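PDB 5ZFQ: twitching motility pilus retraction protein from Geobacter sulfurreducens PCA, which probably uses ATP hydrolysis to power retraction of the type IV pilus, working as a hexameric ring-shaped motor in twitching motility. Local coordinates for residues A[272-275]-A[276-280]; A[348-351]-A[352-356]. All coordinates share one frame; numbering follows the deposited sequence.

Contact 1: residues A[272-275]-A[276-280]; sequences PYQQ and PQVRA
Gln274 and Gln277 each place CG anti to the backbone N (chi1 -170° and 178°) and then run out extended. The two side chains thus run alongside each other in the same direction at the N-terminal first turn of helix 275-285. Their amide planes are only 17° apart, and Gln274 NE2 is 3.7 Å from Gln277 OE1. Gln274 NE2 is hydrogen-bonded to Glu238. Both polar atoms of the Gln277 amide are bonded across the subunit boundary: OE1 is hydrogen-bonded to Arg265 and NE2 to the backbone O of His255, both of the second subunit. The two glutamines therefore sit where two subunits meet.

The backbone starts the helix. Gln274 O accepts from Val278 N at 3.0 Å, and weakly from Gln277 N. Pro276 has no N-H to offer, but this early in a helix none is needed. Val278 brings CG2 to 4.2 Å from Gln274 CG, and its side chain also rests on Ile266 of helix 259-268.

Arg279 folds back by a bend at chi3. Its backbone N donates to Gln275 O at 3.0 Å. The same Gln275 O lies against one face of the Arg279 guanidinium, over its centre and 3.7 Å from its plane.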
ATOM      1  N   PRO A 272      11.263  11.259  13.372  1.00 59.89           N
ATOM      2  CA  PRO A 272      12.021  12.376  13.953  1.00 60.48           C
ATOM      3  C   PRO A 272      11.443  12.929  15.257  1.00 60.51           C
ATOM      4  O   PRO A 272      12.216  13.289  16.145  1.00 60.66           O
ATOM      5  CB  PRO A 272      11.969  13.431  12.842  1.00 62.92           C
ATOM      6  CG  PRO A 272      11.998  12.615  11.593  1.00 61.79           C
ATOM      7  CD  PRO A 272      11.233  11.332  11.899  1.00 60.01           C
ATOM      8  N   TYR A 273      10.119  12.988  15.381  1.00 60.00           N
ATOM      9  CA  TYR A 273       9.501  13.558  16.585  1.00 60.36           C
ATOM     10  C   TYR A 273       9.695  12.666  17.834  1.00 58.49           C
ATOM     11  O   TYR A 273       9.674  13.144  18.975  1.00 59.59           O
ATOM     12  CB  TYR A 273       7.999  13.832  16.348  1.00 60.70           C
ATOM     13  CG  TYR A 273       7.125  12.624  15.997  1.00 58.40           C
ATOM     14  CD1 TYR A 273       6.821  11.648  16.955  1.00 56.52           C
ATOM     15  CD2 TYR A 273       6.574  12.481  14.717  1.00 58.48           C
ATOM     16  CE1 TYR A 273       6.017  10.555  16.647  1.00 55.26           C
ATOM     17  CE2 TYR A 273       5.756  11.393  14.393  1.00 57.16           C
ATOM     18  CZ  TYR A 273       5.475  10.431  15.365  1.00 55.66           C
ATOM     19  OH  TYR A 273       4.668   9.338  15.063  1.00 54.38           O
ATOM     20  N   GLN A 274       9.889  11.372  17.605  1.00 55.66           N
ATOM     21  CA  GLN A 274       9.984  10.409  18.687  1.00 53.69           C
ATOM     22  C   GLN A 274      11.435  10.158  19.124  1.00 51.64           C
ATOM     23  O   GLN A 274      11.695   9.614  20.194  1.00 50.19           O
ATOM     24  CB  GLN A 274       9.317   9.100  18.260  1.00 52.54           C
ATOM     25  CG  GLN A 274       9.150   8.093  19.384  1.00 51.71           C
ATOM     26  CD  GLN A 274       8.092   7.048  19.072  1.00 51.45           C
ATOM     27  OE1 GLN A 274       7.485   7.064  17.987  1.00 51.96           O
ATOM     28  NE2 GLN A 274       7.863   6.127  20.024  1.00 50.47           N
ATOM     29  N   GLN A 275      12.378  10.572  18.293  1.00 51.74           N
ATOM     30  CA  GLN A 275      13.800  10.328  18.545  1.00 50.97           C
ATOM     31  C   GLN A 275      14.333  10.947  19.861  1.00 51.61           C
ATOM     32  O   GLN A 275      15.120  10.292  20.564  1.00 49.86           O
ATOM     33  CB  GLN A 275      14.632  10.814  17.339  1.00 51.63           C
ATOM     34  CG  GLN A 275      14.382   9.991  16.080  1.00 50.82           C
ATOM     35  CD  GLN A 275      15.340  10.310  14.955  1.00 51.70           C
ATOM     36  OE1 GLN A 275      16.095  11.285  15.008  1.00 53.33           O
ATOM     37  NE2 GLN A 275      15.328   9.470  13.932  1.00 50.83           N
ATOM     38  N   PRO A 276      13.925  12.195  20.197  1.00 54.50           N
ATOM     39  CA  PRO A 276      14.239  12.696  21.544  1.00 55.39           C
ATOM     40  C   PRO A 276      13.675  11.844  22.702  1.00 53.72           C
ATOM     41  O   PRO A 276      14.326  11.778  23.753  1.00 53.68           O
ATOM     42  CB  PRO A 276      13.608  14.094  21.542  1.00 58.49           C
ATOM     43  CG  PRO A 276      13.708  14.524  20.147  1.00 59.09           C
ATOM     44  CD  PRO A 276      13.420  13.286  19.340  1.00 56.76           C
ATOM     45  N   GLN A 277      12.512  11.212  22.533  1.00 51.97           N
ATOM     46  CA  GLN A 277      12.003  10.322  23.580  1.00 50.09           C
ATOM     47  C   GLN A 277      12.869   9.053  23.720  1.00 47.61           C
ATOM     48  O   GLN A 277      13.259   8.653  24.834  1.00 47.10           O
ATOM     49  CB  GLN A 277      10.559   9.894  23.319  1.00 49.37           C
ATOM     50  CG  GLN A 277      10.090   8.935  24.417  1.00 48.50           C
ATOM     51  CD  GLN A 277       8.786   8.223  24.133  1.00 48.20           C
ATOM     52  OE1 GLN A 277       8.230   8.316  23.046  1.00 48.70           O
ATOM     53  NE2 GLN A 277       8.290   7.504  25.129  1.00 47.71           N
ATOM     54  N   VAL A 278      13.148   8.424  22.579  1.00 45.98           N
ATOM     55  CA  VAL A 278      13.788   7.122  22.544  1.00 43.62           C
ATOM     56  C   VAL A 278      15.210   7.211  23.071  1.00 43.39           C
ATOM     57  O   VAL A 278      15.659   6.334  23.814  1.00 42.08           O
ATOM     58  CB  VAL A 278      13.755   6.544  21.123  1.00 42.68           C
ATOM     59  CG1 VAL A 278      14.885   5.540  20.900  1.00 41.05           C
ATOM     60  CG2 VAL A 278      12.386   5.911  20.868  1.00 42.26           C
ATOM     61  N   ARG A 279      15.895   8.292  22.718  1.00 44.77           N
ATOM     62  CA  ARG A 279      17.202   8.580  23.287  1.00 45.61           C
ATOM     63  C   ARG A 279      17.155   8.760  24.815  1.00 46.58           C
ATOM     64  O   ARG A 279      18.061   8.312  25.530  1.00 46.23           O
ATOM     65  CB  ARG A 279      17.782   9.837  22.641  1.00 47.88           C
ATOM     66  CG  ARG A 279      18.303   9.653  21.225  1.00 47.74           C
ATOM     67  CD  ARG A 279      19.175  10.829  20.855  1.00 50.27           C
ATOM     68  NE  ARG A 279      18.455  12.093  21.003  1.00 53.45           N
ATOM     69  CZ  ARG A 279      17.877  12.727  19.989  1.00 55.37           C
ATOM     70  NH1 ARG A 279      17.959  12.201  18.764  1.00 54.95           N
ATOM     71  NH2 ARG A 279      17.230  13.872  20.194  1.00 57.54           N
ATOM     72  N   ALA A 280      16.110   9.432  25.303  1.00 47.86           N
ATOM     73  CA  ALA A 280      15.926   9.642  26.739  1.00 48.84           C
ATOM     74  C   ALA A 280      15.694   8.309  27.422  1.00 47.10           C
ATOM     75  O   ALA A 280      16.252   8.040  28.478  1.00 40.24           O
ATOM     76  CB  ALA A 280      14.766  10.598  27.007  1.00 43.70           C
TER

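Contact 2: residues A[348-351]-A[352-356]; sequences LFSL and LQKRR
Phe349 and Gln353, one helical turn apart, make the aromatic contact at the C-terminal end of helix 344-353. The Gln353 chain bends at chi2 (-42°), which carries its amide back over one ring face. NE2 sits 3.2 Å above the ring plane, nearer the ring's edge than its centre, with the two planes 39° apart. Phe349 also packs on Leu372, Met375 and Leu376 of helix 369-377. With an alanine in place of Phe349, a gap would probably open beside helix 369-377 and the Gln353 amide would be free to turn.

Leu351 and Arg356 make the aliphatic contact, CD2 of the leucine 3.8 Å from CB of the arginine. Polar to aliphatic, Lys354 CE comes to 3.7 Å from Ser350 OG.

Backbone bonds hold the turn, from Leu352 N to Leu348 O through Lys354 N to Ser350 O, and then end it. Arg355 has positive phi (57°) and closes a Schellman motif: Arg356 N donates to Leu351 O at 2.8 Å, and Arg355 N to Leu352 O. The carbonyls of Leu351 and Leu352 thus gain donors from beyond the helix, and one Gln353 amide N-H is turned roughly toward the ring, consistent with a weak attraction to its electrons.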
ATOM      1  N   LEU A 348      40.668  -6.314  19.159  1.00 42.38           N
ATOM      2  CA  LEU A 348      41.531  -6.768  18.060  1.00 42.61           C
ATOM      3  C   LEU A 348      43.010  -6.717  18.471  1.00 43.99           C
ATOM      4  O   LEU A 348      43.775  -7.656  18.224  1.00 43.92           O
ATOM      5  CB  LEU A 348      41.308  -5.924  16.800  1.00 42.11           C
ATOM      6  CG  LEU A 348      40.035  -6.191  16.003  1.00 37.66           C
ATOM      7  CD1 LEU A 348      39.791  -5.111  14.938  1.00 37.64           C
ATOM      8  CD2 LEU A 348      40.121  -7.545  15.377  1.00 36.87           C
ATOM      9  N   PHE A 349      43.391  -5.612  19.110  1.00 44.95           N
ATOM     10  CA  PHE A 349      44.761  -5.404  19.553  1.00 46.26           C
ATOM     11  C   PHE A 349      45.172  -6.501  20.528  1.00 46.58           C
ATOM     12  O   PHE A 349      46.329  -6.924  20.567  1.00 47.54           O
ATOM     13  CB  PHE A 349      44.901  -4.014  20.194  1.00 47.62           C
ATOM     14  CG  PHE A 349      46.226  -3.778  20.851  1.00 49.36           C
ATOM     15  CD1 PHE A 349      47.314  -3.326  20.109  1.00 50.09           C
ATOM     16  CD2 PHE A 349      46.390  -4.003  22.220  1.00 50.29           C
ATOM     17  CE1 PHE A 349      48.551  -3.100  20.712  1.00 51.50           C
ATOM     18  CE2 PHE A 349      47.620  -3.785  22.829  1.00 51.78           C
ATOM     19  CZ  PHE A 349      48.703  -3.325  22.070  1.00 52.34           C
ATOM     20  N   SER A 350      44.202  -6.963  21.307  1.00 46.11           N
ATOM     21  CA  SER A 350      44.438  -7.971  22.320  1.00 46.24           C
ATOM     22  C   SER A 350      44.624  -9.335  21.650  1.00 46.99           C
ATOM     23  O   SER A 350      45.515 -10.112  22.016  1.00 42.93           O
ATOM     24  CB  SER A 350      43.276  -7.985  23.321  1.00 48.33           C
ATOM     25  OG  SER A 350      43.504  -8.905  24.372  1.00 49.83           O
ATOM     26  N   LEU A 351      43.787  -9.615  20.656  1.00 44.49           N
ATOM     27  CA  LEU A 351      43.899 -10.865  19.909  1.00 45.08           C
ATOM     28  C   LEU A 351      45.238 -10.967  19.175  1.00 46.16           C
ATOM     29  O   LEU A 351      45.809 -12.055  19.066  1.00 45.97           O
ATOM     30  CB  LEU A 351      42.736 -11.011  18.925  1.00 43.24           C
ATOM     31  CG  LEU A 351      41.422 -11.285  19.661  1.00 42.60           C
ATOM     32  CD1 LEU A 351      40.209 -11.217  18.729  1.00 41.08           C
ATOM     33  CD2 LEU A 351      41.510 -12.636  20.392  1.00 42.55           C
ATOM     34  N   LEU A 352      45.741  -9.834  18.696  1.00 47.73           N
ATOM     35  CA  LEU A 352      47.034  -9.789  18.021  1.00 49.90           C
ATOM     36  C   LEU A 352      48.225 -10.057  18.962  1.00 52.83           C
ATOM     37  O   LEU A 352      49.146 -10.786  18.589  1.00 53.07           O
ATOM     38  CB  LEU A 352      47.206  -8.439  17.321  1.00 49.64           C
ATOM     39  CG  LEU A 352      46.364  -8.309  16.055  1.00 48.05           C
ATOM     40  CD1 LEU A 352      46.389  -6.876  15.529  1.00 48.24           C
ATOM     41  CD2 LEU A 352      46.856  -9.301  14.993  1.00 47.34           C
ATOM     42  N   GLN A 353      48.208  -9.478  20.165  1.00 55.31           N
ATOM     43  CA  GLN A 353      49.258  -9.728  21.163  1.00 58.48           C
ATOM     44  C   GLN A 353      49.393 -11.210  21.466  1.00 59.59           C
ATOM     45  O   GLN A 353      50.507 -11.739  21.586  1.00 60.12           O
ATOM     46  CB  GLN A 353      48.978  -8.979  22.477  1.00 59.72           C
ATOM     47  CG  GLN A 353      48.991  -7.475  22.374  1.00 60.92           C
ATOM     48  CD  GLN A 353      50.131  -6.972  21.512  1.00 62.36           C
ATOM     49  OE1 GLN A 353      51.283  -7.382  21.683  1.00 63.65           O
ATOM     50  NE2 GLN A 353      49.816  -6.084  20.569  1.00 62.30           N
ATOM     51  N   LYS A 354      48.239 -11.856  21.595  1.00 60.47           N
ATOM     52  CA  LYS A 354      48.146 -13.259  21.956  1.00 62.49           C
ATOM     53  C   LYS A 354      48.308 -14.151  20.728  1.00 63.60           C
ATOM     54  O   LYS A 354      48.288 -15.379  20.843  1.00 64.11           O
ATOM     55  CB  LYS A 354      46.800 -13.540  22.642  1.00 61.98           C
ATOM     56  CG  LYS A 354      46.514 -12.693  23.880  1.00 62.72           C
ATOM     57  CD  LYS A 354      45.132 -13.033  24.421  1.00 62.06           C
ATOM     58  CE  LYS A 354      44.730 -12.177  25.617  1.00 62.58           C
ATOM     59  NZ  LYS A 354      43.261 -12.325  25.899  1.00 61.42           N
ATOM     60  N   ARG A 355      48.456 -13.516  19.563  1.00 64.10           N
ATOM     61  CA  ARG A 355      48.605 -14.195  18.271  1.00 64.27           C
ATOM     62  C   ARG A 355      47.449 -15.145  17.947  1.00 62.48           C
ATOM     63  O   ARG A 355      47.658 -16.238  17.411  1.00 61.92           O
ATOM     64  CB  ARG A 355      49.923 -14.971  18.217  1.00 66.71           C
ATOM     65  CG  ARG A 355      51.186 -14.115  18.240  1.00 68.96           C
ATOM     66  CD  ARG A 355      52.375 -14.995  18.497  1.00 71.14           C
ATOM     67  NE  ARG A 355      53.626 -14.251  18.563  1.00 73.73           N
ATOM     68  CZ  ARG A 355      54.063 -13.600  19.642  1.00 75.48           C
ATOM     69  NH1 ARG A 355      53.343 -13.567  20.762  1.00 75.40           N
ATOM     70  NH2 ARG A 355      55.229 -12.972  19.594  1.00 77.04           N
ATOM     71  N   ARG A 356      46.233 -14.722  18.269  1.00 61.64           N
ATOM     72  CA  ARG A 356      45.043 -15.517  17.987  1.00 60.57           C
ATOM     73  C   ARG A 356      44.487 -15.222  16.585  1.00 58.18           C
ATOM     74  O   ARG A 356      43.872 -16.089  15.968  1.00 57.67           O
ATOM     75  CB  ARG A 356      43.974 -15.258  19.050  1.00 62.05           C
ATOM     76  CG  ARG A 356      44.496 -15.245  20.496  1.00 65.08           C
ATOM     77  CD  ARG A 356      44.774 -16.651  21.052  1.00 67.29           C
ATOM     78  NE  ARG A 356      43.677 -17.602  20.810  1.00 68.00           N
ATOM     79  CZ  ARG A 356      42.464 -17.538  21.366  1.00 68.70           C
ATOM     80  NH1 ARG A 356      42.148 -16.549  22.212  1.00 69.44           N
ATOM     81  NH2 ARG A 356      41.555 -18.465  21.064  1.00 68.19           N
TER

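From the N terminus the chain first builds the antiparallel sheet, whose last strand along the chain is 117-125, then the mixed sheet that carries a likely P-loop. Contact 1 comes after helix 259-268 and opens helix 275-285, which leads into strand 286-296 of the mixed sheet. Contact 2 follows much later and closes helix 344-353, next to strand 303-310 and helix 369-377. Each contact spans a continuous run and closes only a local turn. The two are in series, neither nested nor crossed, and their centres are 39 Å apart. Only contact 1 of the two is touched by another subunit.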